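PDB 2AWI: PrgX from Enterococcus faecalis, which acts as the receptor for the peptide sex pheromone cCF10 and, probably by binding DNA as a repressor, regulates conjugation. Local coordinates for residues Y232-N237 with I261-I266; N256-I261 with E278-I283. The protein carries 1 engineered substitution. All blocks are in the same frame, centred on the assembly; numbering follows the deposited sequence.

Contact 1: residues Y232-N237 with I261-I266; sequences YDLEIN and INIFKI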
loop_
_atom_site.group_PDB
_atom_site.type_symbol
_atom_site.label_atom_id
_atom_site.label_comp_id
_atom_site.label_asym_id
_atom_site.label_seq_id
_atom_site.Cartn_x
_atom_site.Cartn_y
_atom_site.Cartn_z
ATOM N N TYR A 232 -5.499 21.630 9.053
ATOM C CA TYR A 232 -6.085 22.305 7.905
ATOM C C TYR A 232 -5.215 22.105 6.667
ATOM O O TYR A 232 -5.721 21.922 5.563
ATOM C CB TYR A 232 -6.217 23.809 8.188
ATOM C CG TYR A 232 -7.354 24.208 9.114
ATOM C CD1 TYR A 232 -7.533 25.539 9.479
ATOM C CD2 TYR A 232 -8.265 23.268 9.598
ATOM C CE1 TYR A 232 -8.595 25.933 10.302
ATOM C CE2 TYR A 232 -9.339 23.658 10.429
ATOM C CZ TYR A 232 -9.489 24.989 10.768
ATOM O OH TYR A 232 -10.534 25.391 11.561
ATOM N N ASP A 233 -3.900 22.150 6.855
ATOM C CA ASP A 233 -2.968 21.983 5.750
ATOM C C ASP A 233 -3.101 20.583 5.157
ATOM O O ASP A 233 -2.885 20.366 3.964
ATOM C CB ASP A 233 -1.539 22.216 6.254
ATOM C CG ASP A 233 -0.522 22.265 5.134
ATOM O OD1 ASP A 233 -0.904 22.617 3.999
ATOM O OD2 ASP A 233 0.663 21.972 5.392
ATOM N N LEU A 234 -3.482 19.640 6.005
ATOM C CA LEU A 234 -3.639 18.252 5.609
ATOM C C LEU A 234 -4.978 18.062 4.892
ATOM O O LEU A 234 -5.051 17.432 3.837
ATOM C CB LEU A 234 -3.579 17.379 6.863
ATOM C CG LEU A 234 -3.125 15.927 6.797
ATOM C CD1 LEU A 234 -1.786 15.837 6.088
ATOM C CD2 LEU A 234 -3.018 15.386 8.227
ATOM N N GLU A 235 -6.033 18.619 5.474
ATOM C CA GLU A 235 -7.369 18.501 4.911
ATOM C C GLU A 235 -7.509 19.266 3.598
ATOM O O GLU A 235 -8.066 18.750 2.627
ATOM C CB GLU A 235 -8.400 18.995 5.924
ATOM C CG GLU A 235 -9.830 18.987 5.423
ATOM C CD GLU A 235 -10.813 19.152 6.557
ATOM O OE1 GLU A 235 -10.376 19.587 7.645
ATOM O OE2 GLU A 235 -12.014 18.854 6.364
ATOM N N ILE A 236 -7.002 20.495 3.584
ATOM C CA ILE A 236 -7.045 21.332 2.394
ATOM C C ILE A 236 -6.243 20.691 1.264
ATOM O O ILE A 236 -6.626 20.780 0.097
ATOM C CB ILE A 236 -6.496 22.744 2.696
ATOM C CG1 ILE A 236 -7.559 23.546 3.450
ATOM C CG2 ILE A 236 -6.076 23.449 1.408
ATOM C CD1 ILE A 236 -7.134 24.957 3.796
ATOM N N ASN A 237 -5.135 20.040 1.618
ATOM C CA ASN A 237 -4.289 19.376 0.628
ATOM C C ASN A 237 -5.021 18.154 0.072
ATOM O O ASN A 237 -4.752 17.706 -1.042
ATOM C CB ASN A 237 -2.960 18.954 1.261
ATOM C CG ASN A 237 -1.861 18.756 0.233
ATOM O OD1 ASN A 237 -1.816 17.739 -0.466
ATOM N ND2 ASN A 237 -0.968 19.740 0.126
ATOM N N ILE A 261 -6.832 10.554 3.969
ATOM C CA ILE A 261 -7.956 10.156 4.814
ATOM C C ILE A 261 -7.441 9.127 5.822
ATOM O O ILE A 261 -7.834 9.126 6.987
ATOM C CB ILE A 261 -9.097 9.519 3.981
ATOM C CG1 ILE A 261 -9.767 10.587 3.116
ATOM C CG2 ILE A 261 -10.129 8.871 4.901
ATOM C CD1 ILE A 261 -10.956 10.079 2.328
ATOM N N ASN A 262 -6.547 8.262 5.361
ATOM C CA ASN A 262 -5.973 7.227 6.206
ATOM C C ASN A 262 -5.080 7.795 7.313
ATOM O O ASN A 262 -5.032 7.249 8.414
ATOM C CB ASN A 262 -5.179 6.242 5.352
ATOM C CG ASN A 262 -4.398 5.251 6.186
ATOM O OD1 ASN A 262 -4.963 4.532 7.010
ATOM N ND2 ASN A 262 -3.085 5.207 5.976
ATOM N N ILE A 263 -4.368 8.881 7.020
ATOM C CA ILE A 263 -3.499 9.504 8.014
ATOM C C ILE A 263 -4.322 10.007 9.197
ATOM O O ILE A 263 -3.927 9.846 10.355
ATOM C CB ILE A 263 -2.714 10.684 7.408
ATOM C CG1 ILE A 263 -1.495 10.153 6.660
ATOM C CG2 ILE A 263 -2.282 11.645 8.485
ATOM C CD1 ILE A 263 -0.558 9.330 7.535
ATOM N N PHE A 264 -5.467 10.611 8.899
ATOM C CA PHE A 264 -6.339 11.132 9.939
ATOM C C PHE A 264 -6.797 9.999 10.842
ATOM O O PHE A 264 -7.048 10.204 12.028
ATOM C CB PHE A 264 -7.555 11.847 9.318
ATOM C CG PHE A 264 -7.269 13.265 8.889
ATOM C CD1 PHE A 264 -6.957 14.243 9.838
ATOM C CD2 PHE A 264 -7.267 13.617 7.542
ATOM C CE1 PHE A 264 -6.640 15.553 9.449
ATOM C CE2 PHE A 264 -6.951 14.925 7.141
ATOM C CZ PHE A 264 -6.638 15.893 8.096
ATOM N N LYS A 265 -6.914 8.804 10.275
ATOM C CA LYS A 265 -7.335 7.654 11.053
ATOM C C LYS A 265 -6.213 7.273 12.007
ATOM O O LYS A 265 -6.429 7.111 13.204
ATOM C CB LYS A 265 -7.642 6.463 10.144
ATOM C CG LYS A 265 -8.136 5.232 10.906
ATOM C CD LYS A 265 -8.026 3.952 10.080
ATOM C CE LYS A 265 -6.567 3.594 9.790
ATOM N NZ LYS A 265 -6.402 2.293 9.066
ATOM N N ILE A 266 -5.011 7.141 11.463
ATOM C CA ILE A 266 -3.848 6.763 12.250
ATOM C C ILE A 266 -3.596 7.672 13.450
ATOM O O ILE A 266 -3.467 7.191 14.574
ATOM C CB ILE A 266 -2.578 6.742 11.378
ATOM C CG1 ILE A 266 -2.760 5.765 10.215
ATOM C CG2 ILE A 266 -1.384 6.314 12.211
ATOM C CD1 ILE A 266 -1.539 5.637 9.326
#

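Contact 2: residues N256-I261 with E278-I283; sequences NAVNII and EELTKI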
loop_
_atom_site.group_PDB
_atom_site.type_symbol
_atom_site.label_atom_id
_atom_site.label_comp_id
_atom_site.label_asym_id
_atom_site.label_seq_id
_atom_site.Cartn_x
_atom_site.Cartn_y
_atom_site.Cartn_z
ATOM N N ASN A 256 -3.590 9.769 -3.365
ATOM C CA ASN A 256 -3.085 10.723 -2.383
ATOM C C ASN A 256 -4.210 11.102 -1.419
ATOM O O ASN A 256 -4.025 11.104 -0.201
ATOM C CB ASN A 256 -2.550 11.989 -3.067
ATOM C CG ASN A 256 -1.248 11.752 -3.830
ATOM O OD1 ASN A 256 -0.483 10.843 -3.516
ATOM N ND2 ASN A 256 -0.983 12.593 -4.823
ATOM N N ALA A 257 -5.380 11.409 -1.974
ATOM C CA ALA A 257 -6.532 11.784 -1.166
ATOM C C ALA A 257 -6.907 10.662 -0.210
ATOM O O ALA A 257 -7.131 10.908 0.974
ATOM C CB ALA A 257 -7.718 12.130 -2.060
ATOM N N VAL A 258 -6.982 9.435 -0.721
ATOM C CA VAL A 258 -7.335 8.291 0.118
ATOM C C VAL A 258 -6.271 8.104 1.201
ATOM O O VAL A 258 -6.578 7.799 2.356
ATOM C CB VAL A 258 -7.437 6.976 -0.714
ATOM C CG1 VAL A 258 -7.855 5.812 0.187
ATOM C CG2 VAL A 258 -8.448 7.142 -1.850
ATOM N N ASN A 259 -5.018 8.310 0.821
ATOM C CA ASN A 259 -3.912 8.160 1.745
ATOM C C ASN A 259 -3.979 9.205 2.863
ATOM O O ASN A 259 -3.604 8.938 4.012
ATOM C CB ASN A 259 -2.598 8.265 0.981
ATOM C CG ASN A 259 -1.404 8.021 1.859
ATOM O OD1 ASN A 259 -1.436 7.174 2.751
ATOM N ND2 ASN A 259 -0.331 8.758 1.607
ATOM N N ILE A 260 -4.470 10.393 2.530
ATOM C CA ILE A 260 -4.595 11.435 3.531
ATOM C C ILE A 260 -5.729 11.082 4.498
ATOM O O ILE A 260 -5.599 11.274 5.710
ATOM C CB ILE A 260 -4.831 12.802 2.866
ATOM C CG1 ILE A 260 -3.530 13.242 2.178
ATOM C CG2 ILE A 260 -5.289 13.832 3.896
ATOM C CD1 ILE A 260 -3.599 14.594 1.528
ATOM N N ILE A 261 -6.832 10.554 3.969
ATOM C CA ILE A 261 -7.956 10.156 4.814
ATOM C C ILE A 261 -7.441 9.127 5.822
ATOM O O ILE A 261 -7.834 9.126 6.987
ATOM C CB ILE A 261 -9.097 9.519 3.981
ATOM C CG1 ILE A 261 -9.767 10.587 3.116
ATOM C CG2 ILE A 261 -10.129 8.871 4.901
ATOM C CD1 ILE A 261 -10.956 10.079 2.328
ATOM N N GLU A 278 -17.110 10.237 4.210
ATOM C CA GLU A 278 -18.432 10.542 3.681
ATOM C C GLU A 278 -18.269 11.430 2.453
ATOM O O GLU A 278 -18.899 11.199 1.418
ATOM C CB GLU A 278 -19.275 11.256 4.740
ATOM C CG GLU A 278 -19.408 10.467 6.036
ATOM C CD GLU A 278 -20.202 11.200 7.099
ATOM O OE1 GLU A 278 -19.877 12.373 7.386
ATOM O OE2 GLU A 278 -21.145 10.598 7.654
ATOM N N GLU A 279 -17.404 12.434 2.576
ATOM C CA GLU A 279 -17.146 13.362 1.482
ATOM C C GLU A 279 -16.709 12.624 0.228
ATOM O O GLU A 279 -17.343 12.736 -0.816
ATOM C CB GLU A 279 -16.068 14.386 1.879
ATOM C CG GLU A 279 -16.619 15.768 2.222
ATOM C CD GLU A 279 -15.613 16.670 2.934
ATOM O OE1 GLU A 279 -14.487 16.845 2.425
ATOM O OE2 GLU A 279 -15.958 17.214 4.004
ATOM N N LEU A 280 -15.630 11.861 0.339
ATOM C CA LEU A 280 -15.098 11.115 -0.797
ATOM C C LEU A 280 -16.094 10.112 -1.383
ATOM O O LEU A 280 -16.033 9.793 -2.570
ATOM C CB LEU A 280 -13.812 10.388 -0.393
ATOM C CG LEU A 280 -13.112 9.594 -1.500
ATOM C CD1 LEU A 280 -12.666 10.540 -2.607
ATOM C CD2 LEU A 280 -11.922 8.849 -0.924
ATOM N N THR A 281 -17.005 9.616 -0.553
ATOM C CA THR A 281 -18.003 8.656 -1.014
ATOM C C THR A 281 -18.993 9.342 -1.951
ATOM O O THR A 281 -19.405 8.775 -2.965
ATOM C CB THR A 281 -18.785 8.041 0.171
ATOM O OG1 THR A 281 -17.886 7.307 1.010
ATOM C CG2 THR A 281 -19.866 7.097 -0.332
ATOM N N LYS A 282 -19.364 10.571 -1.608
ATOM C CA LYS A 282 -20.302 11.330 -2.421
ATOM C C LYS A 282 -19.607 11.862 -3.667
ATOM O O LYS A 282 -20.180 11.858 -4.758
ATOM C CB LYS A 282 -20.896 12.471 -1.596
ATOM C CG LYS A 282 -21.631 11.981 -0.353
ATOM C CD LYS A 282 -22.227 13.121 0.457
ATOM C CE LYS A 282 -22.933 12.592 1.704
ATOM N NZ LYS A 282 -23.619 13.666 2.487
ATOM N N ILE A 283 -18.369 12.309 -3.507
ATOM C CA ILE A 283 -17.605 12.821 -4.633
ATOM C C ILE A 283 -17.508 11.709 -5.674
ATOM O O ILE A 283 -17.851 11.902 -6.840
ATOM C CB ILE A 283 -16.167 13.212 -4.216
ATOM C CG1 ILE A 283 -16.195 14.324 -3.163
ATOM C CG2 ILE A 283 -15.383 13.669 -5.436
ATOM C CD1 ILE A 283 -16.638 15.672 -3.696
#

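Contact 1: residues Y232-N237 with I261-I266
L234 lies over the ring of F264 where two neighbouring antiparallel helices of the TPR-like, all-helical C-terminal region pack together, and these two residues account for most of the buried surface, 127 of 172 Å². The short axes through 232-237 and 261-266 run at 150° to one another and come no nearer than 10.7 Å, so the gap is bridged mainly by side chains, the backbone N of E235 being the exception; no hydrogen bond crosses it. The two side chains approach from opposite directions. F264 has its CG anti to the carbonyl carbon (chi1 -82°), which carries the ring off the flank of its own helix and across to the partner. F264 CZ leads, 3.6 Å from L234 CB. L234 CD2 then comes down on one face of the ring, 4.0 Å from the centroid and 26° off the normal, a CH-pi contact displaced toward the rim. L234 CG and CD2 each lie 3.7 Å from F264 CZ, so the leucine follows the far end of the ring instead of touching it at a single point. The backbone N of E235 lies at the ring edge, in its plane. That same CD2 serves a second neighbour: I263 crosses L234 at about a right angle, and its CG2 branch, anti to the backbone N, makes the touch while CG1 and CD1 lead away. All four touching residues are buried. Helix 270-286 adds to the packing through I272 on F264 and L276 on E235, and I263 of the second subunit packs against both L234 and I263, so these two residues take part in the subunit interface as well. Between ring and isoleucine, L234 CD2 lies 3.8 Å from I263 CG2, an ordinary van der Waals distance.

Contact 2: residues N256-I261 with E278-I283
L280 reaches from helix 270-286 to I261 and V258 of helix 251-266, joining two consecutive helices of the TPR-like C-terminal region by apolar packing, with no hydrogen bond between 256-261 and 278-283. The tight part is at I261, whose CD1 comes within 3.6 Å of L280 CD2 and also touches L280 CB. An extended chain (chi2 -176°) carries that terminal methyl out to the leucine. V258 is held less closely and lies across L280 at about a right angle. Spacing of three residues puts V258 and I261 on neighbouring turns, so both can meet the same leucine methyl. A257 also points toward the partner helix, but its CB is 5.2 Å from L280 CD1, beyond contact. Y238 of helix 230-248 and V295 of helix 293-300 pack on L280 as well, which helps explain its burial. The solvent side belongs to the outer residues of 278-283: K282 is exposed, and E278 is partly exposed and salt-bridged to R274. On 256-261 the partly exposed N259 instead hydrogen-bonds to N259 of the second subunit. At the slacker end of the apolar patch, V258 CG2 stands 4.0 Å from L280 CD2.

Followed from the N terminus, the chain passes through many earlier helices before it runs along helix 230-248, turns into helix 251-266 and turns again into helix 270-286. Contact 1 closes the hairpin of helices 230-248 and 251-266, bridging 23 residues; contact 2 closes that of 251-266 and 270-286, bridging 16. Their segments alternate along the sequence, so the two loops cross instead of nesting. I261 belongs to both contacts, and their centres are about 10 Å apart. They also touch directly, with I260 CG2 3.6 Å from L234 O. Together they tie three successive helices together, with 251-266 contacting both of the others, and residues of both contacts reach the second subunit.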